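Local coordinates for putative Lipoprotein (PDB 5J7R) that is a putative lipoprotein of unproven function, probably linked to sporulation or spore germination, at residues N19-F31 with I42-L55. Residues are numbered along the deposited sequence; the frame is centred on the assembly and turned at random.
Sequences NDLIGDIDLSLYF and IEQQEILVDGDEIL. With MG (magnesium ion), chain E.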
# COMPACT_ATOMS: atom_id res chain seq x y z
N ASN A 19 3.70 -0.76 13.80
CA ASN A 19 3.22 -1.89 13.00
C ASN A 19 2.28 -1.46 11.87
O ASN A 19 1.25 -2.09 11.62
CB ASN A 19 2.59 -2.98 13.90
CG ASN A 19 1.45 -2.46 14.76
OD1 ASN A 19 1.16 -1.26 14.79
ND2 ASN A 19 0.80 -3.37 15.49
N ASP A 20 2.63 -0.36 11.19
CA ASP A 20 1.84 0.12 10.07
C ASP A 20 1.92 -0.92 8.98
O ASP A 20 2.98 -1.43 8.70
CB ASP A 20 2.31 1.49 9.54
CG ASP A 20 1.97 2.63 10.48
OD1 ASP A 20 1.56 2.36 11.65
OD2 ASP A 20 2.11 3.80 10.05
N LEU A 21 0.78 -1.21 8.37
CA LEU A 21 0.68 -2.24 7.35
C LEU A 21 1.53 -1.93 6.11
O LEU A 21 2.35 -2.77 5.70
CB LEU A 21 -0.79 -2.46 7.02
CG LEU A 21 -1.16 -3.79 6.40
CD1 LEU A 21 -2.67 -3.80 6.23
CD2 LEU A 21 -0.45 -4.08 5.10
N ILE A 22 1.32 -0.76 5.51
CA ILE A 22 2.09 -0.34 4.32
C ILE A 22 3.06 0.83 4.62
O ILE A 22 4.14 0.88 4.08
CB ILE A 22 1.17 0.11 3.16
CG1 ILE A 22 0.08 -0.95 2.89
CG2 ILE A 22 2.01 0.40 1.91
CD1 ILE A 22 -0.98 -0.52 1.90
N GLY A 23 2.64 1.77 5.47
CA GLY A 23 3.48 2.93 5.83
C GLY A 23 3.52 4.01 4.77
O GLY A 23 2.91 3.88 3.72
N ASP A 24 4.23 5.11 5.05
CA ASP A 24 4.32 6.24 4.13
C ASP A 24 5.18 5.94 2.91
O ASP A 24 6.16 5.22 3.01
CB ASP A 24 4.89 7.49 4.84
CG ASP A 24 3.99 8.01 5.95
OD1 ASP A 24 2.82 7.58 6.05
OD2 ASP A 24 4.46 8.87 6.73
N ILE A 25 4.80 6.49 1.75
CA ILE A 25 5.58 6.35 0.51
C ILE A 25 5.76 7.77 -0.03
O ILE A 25 4.81 8.43 -0.40
CB ILE A 25 4.92 5.45 -0.56
CG1 ILE A 25 4.44 4.14 0.07
CG2 ILE A 25 5.88 5.25 -1.73
CD1 ILE A 25 3.72 3.21 -0.88
N ASP A 26 7.00 8.22 -0.07
CA ASP A 26 7.31 9.56 -0.50
C ASP A 26 7.56 9.51 -2.01
O ASP A 26 8.52 8.92 -2.45
CB ASP A 26 8.54 10.04 0.29
CG ASP A 26 8.80 11.52 0.13
OD1 ASP A 26 8.02 12.19 -0.58
OD2 ASP A 26 9.81 12.00 0.71
N LEU A 27 6.67 10.14 -2.78
CA LEU A 27 6.75 10.13 -4.24
C LEU A 27 6.52 11.51 -4.84
O LEU A 27 6.29 12.49 -4.14
CB LEU A 27 5.61 9.28 -4.79
CG LEU A 27 5.52 7.83 -4.37
CD1 LEU A 27 4.24 7.17 -4.89
CD2 LEU A 27 6.74 7.06 -4.86
N SER A 28 6.51 11.53 -6.16
CA SER A 28 6.24 12.75 -6.92
C SER A 28 5.11 12.65 -7.94
O SER A 28 4.82 11.58 -8.49
CB SER A 28 7.53 13.32 -7.58
OG SER A 28 8.58 12.36 -7.57
N LEU A 29 4.46 13.79 -8.11
CA LEU A 29 3.42 13.96 -9.10
C LEU A 29 4.04 14.89 -10.11
O LEU A 29 4.58 15.94 -9.73
CB LEU A 29 2.17 14.60 -8.52
CG LEU A 29 1.41 13.79 -7.49
CD1 LEU A 29 0.28 14.65 -6.96
CD2 LEU A 29 0.87 12.50 -8.10
N TYR A 30 3.97 14.52 -11.38
CA TYR A 30 4.54 15.33 -12.45
C TYR A 30 3.46 16.09 -13.17
O TYR A 30 2.61 15.50 -13.82
CB TYR A 30 5.31 14.46 -13.43
CG TYR A 30 6.54 13.85 -12.84
CD1 TYR A 30 6.48 12.66 -12.16
CD2 TYR A 30 7.79 14.47 -12.97
CE1 TYR A 30 7.60 12.08 -11.62
CE2 TYR A 30 8.93 13.90 -12.44
CZ TYR A 30 8.83 12.70 -11.76
OH TYR A 30 9.94 12.11 -11.20
N PHE A 31 3.51 17.41 -13.03
CA PHE A 31 2.56 18.30 -13.69
C PHE A 31 3.24 19.09 -14.80
O PHE A 31 4.44 18.93 -15.04
CB PHE A 31 1.90 19.24 -12.68
CG PHE A 31 1.00 18.53 -11.72
CD1 PHE A 31 -0.28 18.15 -12.12
CD2 PHE A 31 1.41 18.25 -10.42
CE1 PHE A 31 -1.12 17.49 -11.24
CE2 PHE A 31 0.56 17.61 -9.54
CZ PHE A 31 -0.70 17.22 -9.95
N ILE A 42 7.96 18.86 -17.73
CA ILE A 42 7.21 18.44 -16.55
C ILE A 42 8.05 18.66 -15.29
O ILE A 42 9.26 18.44 -15.30
CB ILE A 42 6.73 16.97 -16.66
CG1 ILE A 42 7.92 16.01 -16.87
CG2 ILE A 42 5.75 16.82 -17.81
CD1 ILE A 42 7.54 14.54 -16.97
N GLU A 43 7.41 19.14 -14.23
CA GLU A 43 8.07 19.40 -12.94
C GLU A 43 7.37 18.60 -11.82
O GLU A 43 6.17 18.38 -11.86
CB GLU A 43 8.15 20.91 -12.66
CG GLU A 43 9.39 21.58 -13.22
CD GLU A 43 9.34 23.08 -13.13
OE1 GLU A 43 9.82 23.77 -14.07
OE2 GLU A 43 8.77 23.58 -12.15
N GLN A 44 8.15 18.14 -10.86
CA GLN A 44 7.62 17.37 -9.78
C GLN A 44 6.99 18.20 -8.69
O GLN A 44 7.40 19.32 -8.43
CB GLN A 44 8.76 16.62 -9.07
CG GLN A 44 9.55 15.63 -9.91
CD GLN A 44 10.74 15.05 -9.17
OE1 GLN A 44 11.26 15.68 -8.25
NE2 GLN A 44 11.21 13.88 -9.58
N GLN A 45 6.01 17.59 -8.04
CA GLN A 45 5.33 18.14 -6.87
C GLN A 45 5.26 16.94 -5.94
O GLN A 45 4.67 15.91 -6.28
CB GLN A 45 3.93 18.64 -7.18
CG GLN A 45 3.19 19.11 -5.93
CD GLN A 45 1.75 19.62 -6.17
OE1 GLN A 45 0.86 19.11 -5.53
NE2 GLN A 45 1.50 20.58 -7.09
N GLU A 46 5.86 17.04 -4.77
CA GLU A 46 5.85 15.90 -3.84
C GLU A 46 4.48 15.47 -3.27
O GLU A 46 3.62 16.29 -2.99
CB GLU A 46 6.82 16.23 -2.66
CG GLU A 46 6.82 15.21 -1.51
CD GLU A 46 7.62 15.61 -0.25
OE1 GLU A 46 7.74 16.83 0.03
OE2 GLU A 46 8.08 14.72 0.50
N ILE A 47 4.32 14.17 -3.08
CA ILE A 47 3.11 13.61 -2.47
C ILE A 47 3.53 12.51 -1.49
O ILE A 47 4.27 11.62 -1.85
CB ILE A 47 2.08 13.14 -3.55
CG1 ILE A 47 0.76 12.67 -2.92
CG2 ILE A 47 2.65 12.07 -4.48
CD1 ILE A 47 -0.40 12.63 -3.90
N LEU A 48 3.17 12.65 -0.22
CA LEU A 48 3.49 11.66 0.76
C LEU A 48 2.23 10.81 0.84
O LEU A 48 1.23 11.21 1.43
CB LEU A 48 3.88 12.29 2.08
CG LEU A 48 4.39 11.22 3.04
CD1 LEU A 48 5.76 10.68 2.63
CD2 LEU A 48 4.49 11.82 4.40
N VAL A 49 2.30 9.65 0.21
CA VAL A 49 1.17 8.75 0.19
C VAL A 49 1.22 7.96 1.46
O VAL A 49 2.18 7.25 1.70
CB VAL A 49 1.28 7.74 -0.97
CG1 VAL A 49 0.12 6.77 -0.96
CG2 VAL A 49 1.37 8.46 -2.30
N ASP A 50 0.19 8.09 2.27
CA ASP A 50 0.07 7.36 3.52
C ASP A 50 -0.63 6.04 3.19
O ASP A 50 -1.83 6.04 3.00
CB ASP A 50 -0.72 8.24 4.51
CG ASP A 50 -0.98 7.61 5.85
OD1 ASP A 50 -1.27 6.43 5.96
OD2 ASP A 50 -1.02 8.36 6.82
N GLY A 51 0.13 4.93 3.14
CA GLY A 51 -0.44 3.63 2.75
C GLY A 51 -1.65 3.12 3.49
O GLY A 51 -2.59 2.63 2.87
N ASP A 52 -1.62 3.21 4.82
CA ASP A 52 -2.75 2.78 5.63
C ASP A 52 -3.99 3.61 5.32
O ASP A 52 -5.10 3.07 5.36
CB ASP A 52 -2.41 2.80 7.13
CG ASP A 52 -1.35 1.76 7.51
OD1 ASP A 52 -0.85 1.05 6.61
OD2 ASP A 52 -1.03 1.64 8.72
N GLU A 53 -3.83 4.91 5.00
CA GLU A 53 -4.99 5.73 4.65
C GLU A 53 -5.53 5.34 3.30
O GLU A 53 -6.74 5.27 3.14
CB GLU A 53 -4.70 7.22 4.67
CG GLU A 53 -4.43 7.75 6.06
CD GLU A 53 -4.32 9.27 6.13
OE1 GLU A 53 -4.43 9.84 7.25
OE2 GLU A 53 -4.15 9.90 5.07
N ILE A 54 -4.66 5.08 2.33
CA ILE A 54 -5.18 4.67 1.01
C ILE A 54 -5.84 3.29 1.09
O ILE A 54 -6.82 3.08 0.43
CB ILE A 54 -4.27 4.81 -0.24
CG1 ILE A 54 -3.13 3.81 -0.28
CG2 ILE A 54 -3.81 6.25 -0.34
CD1 ILE A 54 -2.40 3.83 -1.60
N LEU A 55 -5.29 2.38 1.90
CA LEU A 55 -5.88 1.05 2.06
C LEU A 55 -7.23 1.15 2.77
O LEU A 55 -8.22 0.58 2.32
CB LEU A 55 -4.95 0.13 2.86
CG LEU A 55 -5.43 -1.30 3.07
CD1 LEU A 55 -5.66 -2.02 1.75
CD2 LEU A 55 -4.41 -2.05 3.91
MG MG E . -0.39 8.42 9.07
O HOH W 1 1.28 6.98 8.35
O HOH W 2 -1.62 6.23 8.76
O HOH W 3 -2.29 9.03 9.02
O HOH W 4 -0.20 7.74 10.84
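L29 packs on I47, with L29 CG 3.7 Å from I47 CG2. I47 turns CG1 anti to its backbone N (chi1 -175°), which lays CD1 alongside L29 CD1. L27 and V49 continue this face with I25. L21 CD1 meets L55 CD2 (3.4 Å), the side chains crossing at about a right angle. D52 OD1 takes a nearly straight bond from I22 N (3.0 Å, 178°), and D52 OD2 is hydrogen-bonded to S126 OG. G51 sits against I22, and its N donates to G23 O.

The face of D24, D26, S28 and Y30 with Q44, E46, L48 and D50 is looser: Q44, E46 and L48 are exposed. L48 CD1 rests against D26 CB. The Q44 chain runs beside CE2 and CZ of Y30, and Q44 NE2 donates to Y30 OH at 2.7 Å, in the Q44 amide plane. The D26 and E46 carboxylates are nearly coplanar, with D26 OD1 2.8 Å from E46 OE2; one acid probably holds a proton. D50 OD2 binds magnesium at 2.3 Å; D24 OD1 reaches it through a water. D50 OD1 accepts from E53 N.

D24 to D26 pair in parallel with a third subunit's strand, extending the sheet. This is a twisted antiparallel beta hairpin leading directly into an N-capped helix.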